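Local coordinates for estrogen receptor (Crassostrea gigas, PDB 4N1Y), which probably activates transcription constitutively, as a steroid-receptor relative whose hormone-operated allosteric switch has become vestigial, at residues L44-L49 / T219-L224; D64-D69 / L156-Q161; K137-L142 / D175-Y180. All coordinates share one frame; numbering follows the deposited sequence.

From the N terminus, helix 34-56 supplies the first half of interaction 1, a contact completed only near the C terminus, where 219-224 leads into helix 222-229; 169 residues lie in the loop so closed. Interactions 2 and 3 both nest inside it. Interaction 2 joins the start of helix 67-89 to the start of helix 159-180, whereas interaction 3 joins helix 137-149 to the far end of that same helix 159-180. Their segments alternate along the chain, so these two loops cross. Interactions 1 and 3 lie on opposite sides of the chain's centre, their own centres about 30 Å apart, and none of the three contacts touches another.

Interaction 1. Residues L44-L49 / T219-L224; sequences LAEREL and TFCDLL
Helix 34-56 meets the last helix of the chain, 222-229, around the residue pair E46 and L224, whose CA atoms lie 5.8 Å apart. A45 starts the contact modestly, its methyl group resting 4.2 Å (CB to CD2) from one branch of L224. One residue on, E46 does most of the work. Its chain is extended beyond CG, and CG lies 3.4 Å from CB of L224, so the aliphatic part crosses that leucine obliquely before the carboxylate arrives at the amino end of helix 222-229. There OE1 faces CB of L223 at 3.4 Å, while OE2 lies beside C221, the N-cap residue, and forms a salt bridge with K43 of its own helix. The nearby helix start would probably favour the charged form of the acid. An alanine here would remove the salt bridge to K43 and would probably loosen the seating of C221, L223 and L224. L49 ends the walk: with CG anti to the backbone N (chi1 -169°), it sends CD2 to both leucines, 3.7 Å from CD2 of L223 and 3.6 Å from CD1 of L224. L224 is also lined by V42 and W78. A C-terminal helix laid against helix 34-56 in this way matches the active position of helix 12 in nuclear receptor ligand-binding domains, where it completes the AF-2 coactivator surface, consistent with constitutive activity.

Interaction 2. Residues D64-D69 / L156-Q161; sequences DLSLSD and LASYNQ
Two helix starts face each other here, with L65 and S158 closest at 5.6 Å between CA atoms; S66 and S158 each occupy an N-cap position, the latter inside a type I turn from L156 to Y159. The hydroxyl of S158 is used twice. It accepts an almost straight bond from the backbone N of S66 (3.0 Å to OG, 169° at the hydrogen) and donates to OD2 of D69, on the anti lone pair of that oxygen. The backbone N of S158 meets the same OD2 at 2.9 Å, nearly along its C-O axis, so two donors hold this largely buried carboxylate oxygen. D69 and Q70 form the Asp-Gln pair within the nuclear receptor ligand-binding domain signature, which runs from the end of helix 34-56 into helix 67-89. S66 caps helix 67-89 through OG, which accepts from the N of D69. The other oxygen of D69, OD1, takes a bond from a water that in turn accepts from the N of A157. L156 slides past D69 in the opposite direction, CD2 reaching 3.6 Å from OD1. L65 touches CB of S158 and CB of Q161 with CD2, 3.6 Å from each, and packs on I162.

Interaction 3. Residues K137-L142 / D175-Y180; sequences KDELLL and DTAQKY
OE1 of E139 is the best-held polar atom of this contact, gripped by two hydrogen bonds: one from NE2 of H181, just beyond helix 159-180, the other from the backbone N of H136, just before helix 137-149. The companion OE2 accepts from NE2 of H187, so three bonds fix the rotation of this buried carboxylate, and its negative charge would probably be offset in part by the histidines. The extended E139 chain slides past T176 in the opposite direction, CG lying 3.9 Å from CG2 of that threonine. The same methyl group is 3.9 Å from CB of D138 and also lies in the plane of the Y180 ring, at its edge. D138 and Y180 cross at about a right angle, and the phenol OH donates to OD2 of D138 over 2.7 Å. It comes from above the carboxylate, 41° out of its plane, with the ring turned 59° against the acid group. On one face of the tyrosine ring CD of K179 lies 3.9 Å above the plane. L142 and T176 meet tip to tip, CD1 of the leucine 3.7 Å from CB of the threonine. D138 OD1 and T176 OG1 are bonded to ND2 of N15 and to the carbonyl O of A172, respectively. The two short helical segments run antiparallel, 166° between their directions with axes 9.8 Å apart, the pairing of helices 8 and 9 expected in the layered helical sandwich of nuclear receptor ligand-binding domains.

Interaction 1. Residues L44-L49 / T219-L224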
ATOM      1  N   LEU B  44     -14.864  18.657  -6.290  1.00 69.81           N
ATOM      2  CA  LEU B  44     -13.926  18.463  -7.368  1.00 58.24           C
ATOM      3  C   LEU B  44     -13.738  16.959  -7.457  1.00 64.50           C
ATOM      4  O   LEU B  44     -13.698  16.383  -8.549  1.00 60.33           O
ATOM      5  CB  LEU B  44     -12.614  19.174  -7.096  1.00 50.56           C
ATOM      6  CG  LEU B  44     -11.647  19.128  -8.267  1.00 64.20           C
ATOM      7  CD1 LEU B  44     -12.275  19.711  -9.521  1.00 72.34           C
ATOM      8  CD2 LEU B  44     -10.382  19.860  -7.904  1.00 72.84           C
ATOM      9  N   ALA B  45     -13.695  16.327  -6.285  1.00 61.18           N
ATOM     10  CA  ALA B  45     -13.516  14.893  -6.182  1.00 51.90           C
ATOM     11  C   ALA B  45     -14.655  14.165  -6.858  1.00 62.55           C
ATOM     12  O   ALA B  45     -14.435  13.181  -7.553  1.00 76.70           O
ATOM     13  CB  ALA B  45     -13.424  14.478  -4.748  1.00 42.38           C
ATOM     14  N   GLU B  46     -15.872  14.642  -6.652  1.00 64.34           N
ATOM     15  CA  GLU B  46     -17.027  13.976  -7.235  1.00 68.27           C
ATOM     16  C   GLU B  46     -17.072  14.079  -8.760  1.00 65.37           C
ATOM     17  O   GLU B  46     -17.470  13.127  -9.434  1.00 58.30           O
ATOM     18  CB  GLU B  46     -18.316  14.507  -6.622  1.00 75.38           C
ATOM     19  CG  GLU B  46     -19.018  13.399  -5.882  1.00 86.56           C
ATOM     20  CD  GLU B  46     -20.432  13.724  -5.491  1.00101.82           C
ATOM     21  OE1 GLU B  46     -21.332  13.610  -6.351  1.00102.12           O
ATOM     22  OE2 GLU B  46     -20.636  14.067  -4.308  1.00112.07           O
ATOM     23  N   ARG B  47     -16.654  15.215  -9.310  1.00 64.41           N
ATOM     24  CA  ARG B  47     -16.640  15.359 -10.761  1.00 60.50           C
ATOM     25  C   ARG B  47     -15.561  14.442 -11.345  1.00 65.88           C
ATOM     26  O   ARG B  47     -15.791  13.750 -12.331  1.00 62.89           O
ATOM     27  CB  ARG B  47     -16.404  16.816 -11.153  1.00 51.85           C
ATOM     28  CG  ARG B  47     -17.483  17.757 -10.633  1.00 62.93           C
ATOM     29  CD  ARG B  47     -17.541  19.073 -11.419  1.00 77.93           C
ATOM     30  NE  ARG B  47     -16.201  19.573 -11.732  1.00 84.57           N
ATOM     31  CZ  ARG B  47     -15.886  20.268 -12.819  1.00 84.44           C
ATOM     32  NH1 ARG B  47     -16.817  20.563 -13.722  1.00 85.45           N
ATOM     33  NH2 ARG B  47     -14.637  20.673 -13.002  1.00 80.56           N
ATOM     34  N   GLU B  48     -14.401  14.388 -10.700  1.00 66.98           N
ATOM     35  CA  GLU B  48     -13.322  13.544 -11.193  1.00 70.24           C
ATOM     36  C   GLU B  48     -13.763  12.088 -10.994  1.00 70.84           C
ATOM     37  O   GLU B  48     -13.356  11.191 -11.735  1.00 70.26           O
ATOM     38  CB  GLU B  48     -11.974  13.858 -10.497  1.00 52.90           C
ATOM     39  CG  GLU B  48     -11.525  15.351 -10.630  1.00112.06           C
ATOM     40  CD  GLU B  48     -10.192  15.718  -9.930  1.00111.57           C
ATOM     41  OE1 GLU B  48      -9.800  15.046  -8.945  1.00111.79           O
ATOM     42  OE2 GLU B  48      -9.562  16.728 -10.343  1.00104.57           O
ATOM     43  N   LEU B  49     -14.621  11.863 -10.004  1.00 62.89           N
ATOM     44  CA  LEU B  49     -15.132  10.526  -9.743  1.00 66.18           C
ATOM     45  C   LEU B  49     -16.006   9.985 -10.881  1.00 70.32           C
ATOM     46  O   LEU B  49     -15.832   8.844 -11.311  1.00 78.94           O
ATOM     47  CB  LEU B  49     -15.911  10.513  -8.428  1.00 71.95           C
ATOM     48  CG  LEU B  49     -16.285   9.136  -7.870  1.00 73.49           C
ATOM     49  CD1 LEU B  49     -15.072   8.224  -7.782  1.00 68.23           C
ATOM     50  CD2 LEU B  49     -16.960   9.268  -6.502  1.00 76.36           C
ATOM     51  N   THR B 219     -20.808  19.415   2.679  1.00 79.90           N
ATOM     52  CA  THR B 219     -21.889  18.758   1.985  1.00 87.75           C
ATOM     53  C   THR B 219     -21.386  17.822   0.898  1.00 79.56           C
ATOM     54  O   THR B 219     -20.567  18.199   0.070  1.00 79.13           O
ATOM     55  CB  THR B 219     -22.837  19.800   1.409  1.00 96.90           C
ATOM     56  OG1 THR B 219     -22.204  20.442   0.301  1.00 99.30           O
ATOM     57  CG2 THR B 219     -23.138  20.849   2.473  1.00100.09           C
ATOM     58  N   PHE B 220     -21.859  16.584   0.933  1.00 80.11           N
ATOM     59  CA  PHE B 220     -21.482  15.595  -0.075  1.00 83.60           C
ATOM     60  C   PHE B 220     -22.639  15.291  -0.984  1.00 81.55           C
ATOM     61  O   PHE B 220     -23.752  15.137  -0.497  1.00 81.54           O
ATOM     62  CB  PHE B 220     -21.053  14.271   0.567  1.00 83.09           C
ATOM     63  CG  PHE B 220     -19.775  14.337   1.341  1.00 77.60           C
ATOM     64  CD1 PHE B 220     -18.652  13.653   0.904  1.00 74.10           C
ATOM     65  CD2 PHE B 220     -19.707  15.039   2.533  1.00 81.46           C
ATOM     66  CE1 PHE B 220     -17.467  13.694   1.631  1.00 74.44           C
ATOM     67  CE2 PHE B 220     -18.531  15.084   3.265  1.00 82.05           C
ATOM     68  CZ  PHE B 220     -17.410  14.411   2.818  1.00 74.81           C
ATOM     69  N   CYS B 221     -22.420  15.175  -2.290  1.00 81.57           N
ATOM     70  CA  CYS B 221     -23.499  14.604  -3.086  1.00 81.82           C
ATOM     71  C   CYS B 221     -23.432  13.119  -2.909  1.00 80.04           C
ATOM     72  O   CYS B 221     -22.459  12.583  -2.350  1.00 79.06           O
ATOM     73  CB  CYS B 221     -23.481  14.976  -4.580  1.00 75.93           C
ATOM     74  SG  CYS B 221     -24.309  16.536  -4.985  1.00145.63           S
ATOM     75  N   ASP B 222     -24.429  12.474  -3.499  1.00 80.82           N
ATOM     76  CA  ASP B 222     -24.764  11.100  -3.226  1.00 78.91           C
ATOM     77  C   ASP B 222     -23.781  10.129  -3.841  1.00 73.05           C
ATOM     78  O   ASP B 222     -23.534   9.073  -3.269  1.00 73.47           O
ATOM     79  CB  ASP B 222     -26.178  10.838  -3.701  1.00 85.96           C
ATOM     80  CG  ASP B 222     -27.181  11.746  -3.020  1.00 99.32           C
ATOM     81  OD1 ASP B 222     -27.130  11.847  -1.782  1.00107.19           O
ATOM     82  OD2 ASP B 222     -28.018  12.366  -3.708  1.00 99.77           O
ATOM     83  N   LEU B 223     -23.185  10.498  -4.971  1.00 56.01           N
ATOM     84  CA  LEU B 223     -22.170   9.637  -5.559  1.00 62.90           C
ATOM     85  C   LEU B 223     -21.004   9.416  -4.617  1.00 71.20           C
ATOM     86  O   LEU B 223     -20.654   8.277  -4.310  1.00 75.72           O
ATOM     87  CB  LEU B 223     -21.651  10.220  -6.862  1.00 65.08           C
ATOM     88  CG  LEU B 223     -20.543   9.368  -7.492  1.00 71.49           C
ATOM     89  CD1 LEU B 223     -21.041   8.014  -7.963  1.00 69.68           C
ATOM     90  CD2 LEU B 223     -19.832  10.106  -8.621  1.00 78.35           C
ATOM     91  N   LEU B 224     -20.432  10.510  -4.130  1.00 74.01           N
ATOM     92  CA  LEU B 224     -19.307  10.428  -3.215  1.00 67.83           C
ATOM     93  C   LEU B 224     -19.780   9.750  -1.933  1.00 73.00           C
ATOM     94  O   LEU B 224     -19.076   8.955  -1.308  1.00 71.94           O
ATOM     95  CB  LEU B 224     -18.754  11.821  -2.919  1.00 65.00           C
ATOM     96  CG  LEU B 224     -17.307  11.870  -2.457  1.00 67.87           C
ATOM     97  CD1 LEU B 224     -16.501  10.990  -3.356  1.00 73.01           C
ATOM     98  CD2 LEU B 224     -16.780  13.273  -2.520  1.00 72.66           C
TER

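Interaction 2. Residues D64-D69 / L156-Q161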
ATOM      1  N   ASP B  64     -15.845  -6.612 -19.362  1.00 64.87           N
ATOM      2  CA  ASP B  64     -16.145  -8.039 -19.369  1.00 67.16           C
ATOM      3  C   ASP B  64     -16.194  -8.670 -17.965  1.00 66.91           C
ATOM      4  O   ASP B  64     -16.570  -9.836 -17.828  1.00 71.56           O
ATOM      5  CB  ASP B  64     -15.152  -8.772 -20.262  1.00 76.05           C
ATOM      6  CG  ASP B  64     -15.252  -8.328 -21.710  1.00 89.12           C
ATOM      7  OD1 ASP B  64     -16.392  -8.265 -22.240  1.00 89.42           O
ATOM      8  OD2 ASP B  64     -14.196  -8.013 -22.307  1.00 90.57           O
ATOM      9  N   LEU B  65     -15.793  -7.917 -16.937  1.00 56.81           N
ATOM     10  CA  LEU B  65     -16.008  -8.329 -15.544  1.00 57.65           C
ATOM     11  C   LEU B  65     -17.516  -8.290 -15.211  1.00 62.68           C
ATOM     12  O   LEU B  65     -18.288  -7.590 -15.876  1.00 64.63           O
ATOM     13  CB  LEU B  65     -15.245  -7.412 -14.590  1.00 53.56           C
ATOM     14  CG  LEU B  65     -13.753  -7.236 -14.867  1.00 55.13           C
ATOM     15  CD1 LEU B  65     -13.126  -6.260 -13.898  1.00 38.27           C
ATOM     16  CD2 LEU B  65     -13.051  -8.572 -14.778  1.00 60.60           C
ATOM     17  N   SER B  66     -17.947  -9.045 -14.203  1.00 47.01           N
ATOM     18  CA  SER B  66     -19.323  -8.939 -13.708  1.00 49.02           C
ATOM     19  C   SER B  66     -19.622  -7.520 -13.202  1.00 61.31           C
ATOM     20  O   SER B  66     -18.702  -6.810 -12.767  1.00 66.16           O
ATOM     21  CB  SER B  66     -19.571  -9.967 -12.608  1.00 49.88           C
ATOM     22  OG  SER B  66     -18.947  -9.573 -11.398  1.00 74.40           O
ATOM     23  N   LEU B  67     -20.883  -7.089 -13.286  1.00 53.55           N
ATOM     24  CA  LEU B  67     -21.240  -5.758 -12.786  1.00 57.65           C
ATOM     25  C   LEU B  67     -20.855  -5.553 -11.338  1.00 61.49           C
ATOM     26  O   LEU B  67     -20.205  -4.560 -11.007  1.00 60.65           O
ATOM     27  CB  LEU B  67     -22.724  -5.467 -12.940  1.00 62.05           C
ATOM     28  CG  LEU B  67     -23.241  -5.043 -14.314  1.00 74.31           C
ATOM     29  CD1 LEU B  67     -23.673  -3.592 -14.206  1.00 85.21           C
ATOM     30  CD2 LEU B  67     -22.198  -5.188 -15.405  1.00 67.68           C
ATOM     31  N   SER B  68     -21.226  -6.498 -10.484  1.00 54.63           N
ATOM     32  CA  SER B  68     -20.866  -6.394  -9.078  1.00 56.14           C
ATOM     33  C   SER B  68     -19.338  -6.159  -8.890  1.00 51.57           C
ATOM     34  O   SER B  68     -18.927  -5.348  -8.062  1.00 49.64           O
ATOM     35  CB  SER B  68     -21.329  -7.644  -8.321  1.00 54.41           C
ATOM     36  OG  SER B  68     -20.247  -8.524  -8.081  1.00 62.45           O
ATOM     37  N   ASP B  69     -18.504  -6.840  -9.671  1.00 52.65           N
ATOM     38  CA  ASP B  69     -17.058  -6.698  -9.516  1.00 53.26           C
ATOM     39  C   ASP B  69     -16.544  -5.392 -10.148  1.00 51.31           C
ATOM     40  O   ASP B  69     -15.574  -4.803  -9.660  1.00 51.95           O
ATOM     41  CB  ASP B  69     -16.335  -7.914 -10.100  1.00 56.54           C
ATOM     42  CG  ASP B  69     -16.554  -9.178  -9.267  1.00 72.33           C
ATOM     43  OD1 ASP B  69     -16.955  -9.060  -8.086  1.00 77.49           O
ATOM     44  OD2 ASP B  69     -16.332 -10.292  -9.789  1.00 78.80           O
ATOM     45  N   LEU B 156     -12.500 -12.641  -6.287  1.00 44.29           N
ATOM     46  CA  LEU B 156     -13.827 -12.282  -6.768  1.00 47.09           C
ATOM     47  C   LEU B 156     -14.329 -13.264  -7.839  1.00 53.88           C
ATOM     48  O   LEU B 156     -13.554 -14.039  -8.387  1.00 56.35           O
ATOM     49  CB  LEU B 156     -13.805 -10.871  -7.343  1.00 44.80           C
ATOM     50  CG  LEU B 156     -13.482  -9.707  -6.418  1.00 43.34           C
ATOM     51  CD1 LEU B 156     -13.265  -8.503  -7.288  1.00 38.21           C
ATOM     52  CD2 LEU B 156     -14.621  -9.460  -5.439  1.00 43.19           C
ATOM     53  N   ALA B 157     -15.617 -13.214  -8.152  1.00 50.56           N
ATOM     54  CA  ALA B 157     -16.173 -14.042  -9.215  1.00 50.58           C
ATOM     55  C   ALA B 157     -15.386 -13.872 -10.523  1.00 52.17           C
ATOM     56  O   ALA B 157     -15.148 -14.827 -11.268  1.00 54.92           O
ATOM     57  CB  ALA B 157     -17.631 -13.708  -9.417  1.00 49.85           C
ATOM     58  N   SER B 158     -14.982 -12.645 -10.799  1.00 47.00           N
ATOM     59  CA  SER B 158     -14.297 -12.344 -12.045  1.00 54.30           C
ATOM     60  C   SER B 158     -12.783 -12.548 -11.928  1.00 54.99           C
ATOM     61  O   SER B 158     -12.006 -11.920 -12.650  1.00 49.07           O
ATOM     62  CB  SER B 158     -14.617 -10.917 -12.478  1.00 53.85           C
ATOM     63  OG  SER B 158     -16.018 -10.745 -12.622  1.00 58.78           O
ATOM     64  N   TYR B 159     -12.370 -13.404 -10.998  1.00 49.31           N
ATOM     65  CA  TYR B 159     -10.954 -13.623 -10.726  1.00 50.96           C
ATOM     66  C   TYR B 159     -10.099 -13.830 -11.976  1.00 46.52           C
ATOM     67  O   TYR B 159      -9.056 -13.200 -12.126  1.00 56.34           O
ATOM     68  CB  TYR B 159     -10.774 -14.818  -9.795  1.00 49.96           C
ATOM     69  CG  TYR B 159      -9.328 -15.160  -9.530  1.00 50.02           C
ATOM     70  CD1 TYR B 159      -8.601 -14.462  -8.576  1.00 51.22           C
ATOM     71  CD2 TYR B 159      -8.685 -16.180 -10.232  1.00 50.22           C
ATOM     72  CE1 TYR B 159      -7.282 -14.767  -8.320  1.00 54.48           C
ATOM     73  CE2 TYR B 159      -7.349 -16.494  -9.978  1.00 50.92           C
ATOM     74  CZ  TYR B 159      -6.661 -15.776  -9.023  1.00 54.41           C
ATOM     75  OH  TYR B 159      -5.346 -16.056  -8.744  1.00 64.95           O
ATOM     76  N   ASN B 160     -10.550 -14.704 -12.864  1.00 52.42           N
ATOM     77  CA  ASN B 160      -9.819 -15.026 -14.081  1.00 56.43           C
ATOM     78  C   ASN B 160      -9.457 -13.860 -14.940  1.00 50.56           C
ATOM     79  O   ASN B 160      -8.301 -13.648 -15.298  1.00 48.85           O
ATOM     80  CB  ASN B 160     -10.655 -15.926 -14.960  1.00 72.64           C
ATOM     81  CG  ASN B 160     -10.648 -17.298 -14.494  1.00 91.01           C
ATOM     82  OD1 ASN B 160      -9.714 -17.705 -13.810  1.00 90.08           O
ATOM     83  ND2 ASN B 160     -11.676 -18.060 -14.864  1.00103.78           N
ATOM     84  N   GLN B 161     -10.489 -13.079 -15.211  1.00 42.26           N
ATOM     85  CA  GLN B 161     -10.442 -11.983 -16.148  1.00 48.93           C
ATOM     86  C   GLN B 161      -9.557 -10.881 -15.590  1.00 51.51           C
ATOM     87  O   GLN B 161      -8.794 -10.254 -16.324  1.00 59.77           O
ATOM     88  CB  GLN B 161     -11.862 -11.528 -16.381  1.00 51.15           C
ATOM     89  CG  GLN B 161     -12.760 -12.752 -16.224  1.00 73.21           C
ATOM     90  CD  GLN B 161     -14.240 -12.467 -16.288  1.00 88.47           C
ATOM     91  OE1 GLN B 161     -14.695 -11.592 -17.028  1.00 96.07           O
ATOM     92  NE2 GLN B 161     -15.005 -13.195 -15.471  1.00 84.92           N
TER
HETATM   93  O   HOH W   1     -17.465 -11.197  -6.730  1.00 53.87           O

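Interaction 3. Residues K137-L142 / D175-Y180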
ATOM      1  N   LYS B 137       3.591  10.182 -19.241  1.00 41.67           N
ATOM      2  CA  LYS B 137       2.128  10.061 -19.165  1.00 38.79           C
ATOM      3  C   LYS B 137       1.674   8.617 -19.378  1.00 49.70           C
ATOM      4  O   LYS B 137       0.865   8.082 -18.592  1.00 45.10           O
ATOM      5  CB  LYS B 137       1.435  10.960 -20.184  1.00 41.77           C
ATOM      6  CG  LYS B 137      -0.077  10.996 -20.016  1.00 52.31           C
ATOM      7  CD  LYS B 137      -0.747  11.639 -21.218  1.00 73.07           C
ATOM      8  CE  LYS B 137      -2.271  11.623 -21.115  1.00 78.17           C
ATOM      9  NZ  LYS B 137      -2.891  12.512 -22.150  1.00 80.93           N
ATOM     10  N   ASP B 138       2.210   7.987 -20.429  1.00 43.28           N
ATOM     11  CA  ASP B 138       1.893   6.594 -20.733  1.00 42.43           C
ATOM     12  C   ASP B 138       2.120   5.684 -19.548  1.00 43.57           C
ATOM     13  O   ASP B 138       1.378   4.731 -19.343  1.00 46.74           O
ATOM     14  CB  ASP B 138       2.708   6.093 -21.914  1.00 49.45           C
ATOM     15  CG  ASP B 138       2.276   6.715 -23.203  1.00 60.14           C
ATOM     16  OD1 ASP B 138       1.221   7.383 -23.219  1.00 60.61           O
ATOM     17  OD2 ASP B 138       2.983   6.516 -24.206  1.00 72.44           O
ATOM     18  N   GLU B 139       3.165   5.954 -18.782  1.00 44.88           N
ATOM     19  CA  GLU B 139       3.405   5.160 -17.596  1.00 43.22           C
ATOM     20  C   GLU B 139       2.321   5.450 -16.569  1.00 47.45           C
ATOM     21  O   GLU B 139       1.828   4.529 -15.925  1.00 54.39           O
ATOM     22  CB  GLU B 139       4.790   5.440 -17.030  1.00 44.57           C
ATOM     23  CG  GLU B 139       5.902   5.242 -18.055  1.00 57.93           C
ATOM     24  CD  GLU B 139       7.286   5.504 -17.475  1.00 61.50           C
ATOM     25  OE1 GLU B 139       7.773   6.647 -17.622  1.00 52.21           O
ATOM     26  OE2 GLU B 139       7.882   4.582 -16.874  1.00 59.73           O
ATOM     27  N   LEU B 140       1.913   6.713 -16.442  1.00 39.99           N
ATOM     28  CA  LEU B 140       0.875   7.033 -15.472  1.00 39.85           C
ATOM     29  C   LEU B 140      -0.464   6.383 -15.833  1.00 46.81           C
ATOM     30  O   LEU B 140      -1.139   5.807 -14.970  1.00 47.20           O
ATOM     31  CB  LEU B 140       0.672   8.542 -15.342  1.00 42.10           C
ATOM     32  CG  LEU B 140      -0.554   8.757 -14.425  1.00 56.45           C
ATOM     33  CD1 LEU B 140      -0.195   8.935 -12.938  1.00 55.02           C
ATOM     34  CD2 LEU B 140      -1.472   9.864 -14.916  1.00 67.37           C
ATOM     35  N   LEU B 141      -0.840   6.485 -17.107  1.00 38.98           N
ATOM     36  CA  LEU B 141      -2.030   5.816 -17.612  1.00 46.26           C
ATOM     37  C   LEU B 141      -2.027   4.333 -17.209  1.00 46.64           C
ATOM     38  O   LEU B 141      -3.033   3.799 -16.739  1.00 51.03           O
ATOM     39  CB  LEU B 141      -2.115   5.967 -19.131  1.00 47.85           C
ATOM     40  CG  LEU B 141      -2.388   7.413 -19.555  1.00 43.06           C
ATOM     41  CD1 LEU B 141      -2.523   7.567 -21.051  1.00 40.07           C
ATOM     42  CD2 LEU B 141      -3.634   7.907 -18.878  1.00 37.15           C
ATOM     43  N   LEU B 142      -0.890   3.674 -17.386  1.00 39.42           N
ATOM     44  CA  LEU B 142      -0.791   2.266 -17.034  1.00 41.87           C
ATOM     45  C   LEU B 142      -0.922   2.108 -15.534  1.00 45.24           C
ATOM     46  O   LEU B 142      -1.585   1.205 -15.041  1.00 47.99           O
ATOM     47  CB  LEU B 142       0.537   1.691 -17.526  1.00 38.42           C
ATOM     48  CG  LEU B 142       0.593   1.607 -19.057  1.00 38.69           C
ATOM     49  CD1 LEU B 142       1.955   1.100 -19.512  1.00 37.15           C
ATOM     50  CD2 LEU B 142      -0.558   0.739 -19.619  1.00 34.36           C
ATOM     51  N   ASP B 175       7.139  -2.940 -20.966  1.00 49.17           N
ATOM     52  CA  ASP B 175       7.490  -2.485 -22.312  1.00 49.87           C
ATOM     53  C   ASP B 175       7.551  -0.975 -22.387  1.00 51.31           C
ATOM     54  O   ASP B 175       8.419  -0.420 -23.049  1.00 49.26           O
ATOM     55  CB  ASP B 175       6.501  -3.028 -23.345  1.00 68.52           C
ATOM     56  CG  ASP B 175       6.683  -4.517 -23.596  1.00 88.95           C
ATOM     57  OD1 ASP B 175       7.523  -5.132 -22.903  1.00 90.51           O
ATOM     58  OD2 ASP B 175       5.984  -5.076 -24.472  1.00102.39           O
ATOM     59  N   THR B 176       6.622  -0.308 -21.710  1.00 59.34           N
ATOM     60  CA  THR B 176       6.574   1.146 -21.749  1.00 55.91           C
ATOM     61  C   THR B 176       7.769   1.724 -21.016  1.00 51.08           C
ATOM     62  O   THR B 176       8.316   2.756 -21.408  1.00 46.14           O
ATOM     63  CB  THR B 176       5.269   1.668 -21.153  1.00 46.14           C
ATOM     64  OG1 THR B 176       4.194   1.136 -21.927  1.00 56.12           O
ATOM     65  CG2 THR B 176       5.190   3.183 -21.239  1.00 39.20           C
ATOM     66  N   ALA B 177       8.199   1.029 -19.974  1.00 37.50           N
ATOM     67  CA  ALA B 177       9.371   1.463 -19.241  1.00 37.30           C
ATOM     68  C   ALA B 177      10.618   1.298 -20.087  1.00 47.31           C
ATOM     69  O   ALA B 177      11.542   2.108 -20.023  1.00 46.29           O
ATOM     70  CB  ALA B 177       9.500   0.695 -17.971  1.00 35.45           C
ATOM     71  N   GLN B 178      10.637   0.249 -20.898  1.00 45.13           N
ATOM     72  CA  GLN B 178      11.783   0.022 -21.742  1.00 45.99           C
ATOM     73  C   GLN B 178      11.866   1.138 -22.777  1.00 50.71           C
ATOM     74  O   GLN B 178      12.955   1.592 -23.121  1.00 58.18           O
ATOM     75  CB  GLN B 178      11.708  -1.353 -22.406  1.00 44.67           C
ATOM     76  CG  GLN B 178      12.929  -1.717 -23.289  1.00 51.83           C
ATOM     77  CD  GLN B 178      14.259  -1.722 -22.545  1.00 52.47           C
ATOM     78  OE1 GLN B 178      14.300  -1.670 -21.322  1.00 64.20           O
ATOM     79  NE2 GLN B 178      15.352  -1.769 -23.288  1.00 50.02           N
ATOM     80  N   LYS B 179      10.708   1.607 -23.231  1.00 47.71           N
ATOM     81  CA  LYS B 179      10.637   2.645 -24.260  1.00 48.94           C
ATOM     82  C   LYS B 179      11.195   3.989 -23.761  1.00 53.25           C
ATOM     83  O   LYS B 179      12.017   4.606 -24.418  1.00 49.94           O
ATOM     84  CB  LYS B 179       9.195   2.809 -24.745  1.00 47.13           C
ATOM     85  CG  LYS B 179       9.071   3.631 -25.992  1.00 49.93           C
ATOM     86  CD  LYS B 179       7.633   4.021 -26.271  1.00 60.89           C
ATOM     87  CE  LYS B 179       7.562   4.804 -27.582  1.00 73.57           C
ATOM     88  NZ  LYS B 179       6.176   5.129 -28.020  1.00 78.65           N
ATOM     89  N   TYR B 180      10.716   4.454 -22.612  1.00 55.45           N
ATOM     90  CA  TYR B 180      11.111   5.768 -22.117  1.00 50.64           C
ATOM     91  C   TYR B 180      12.315   5.703 -21.193  1.00 53.33           C
ATOM     92  O   TYR B 180      12.930   6.731 -20.916  1.00 48.27           O
ATOM     93  CB  TYR B 180       9.947   6.447 -21.395  1.00 43.37           C
ATOM     94  CG  TYR B 180       8.774   6.665 -22.295  1.00 45.65           C
ATOM     95  CD1 TYR B 180       8.838   7.593 -23.328  1.00 48.62           C
ATOM     96  CD2 TYR B 180       7.612   5.918 -22.145  1.00 42.62           C
ATOM     97  CE1 TYR B 180       7.768   7.784 -24.177  1.00 59.09           C
ATOM     98  CE2 TYR B 180       6.538   6.103 -22.982  1.00 43.58           C
ATOM     99  CZ  TYR B 180       6.615   7.036 -23.997  1.00 58.28           C
ATOM    100  OH  TYR B 180       5.541   7.219 -24.840  1.00 60.83           O
TER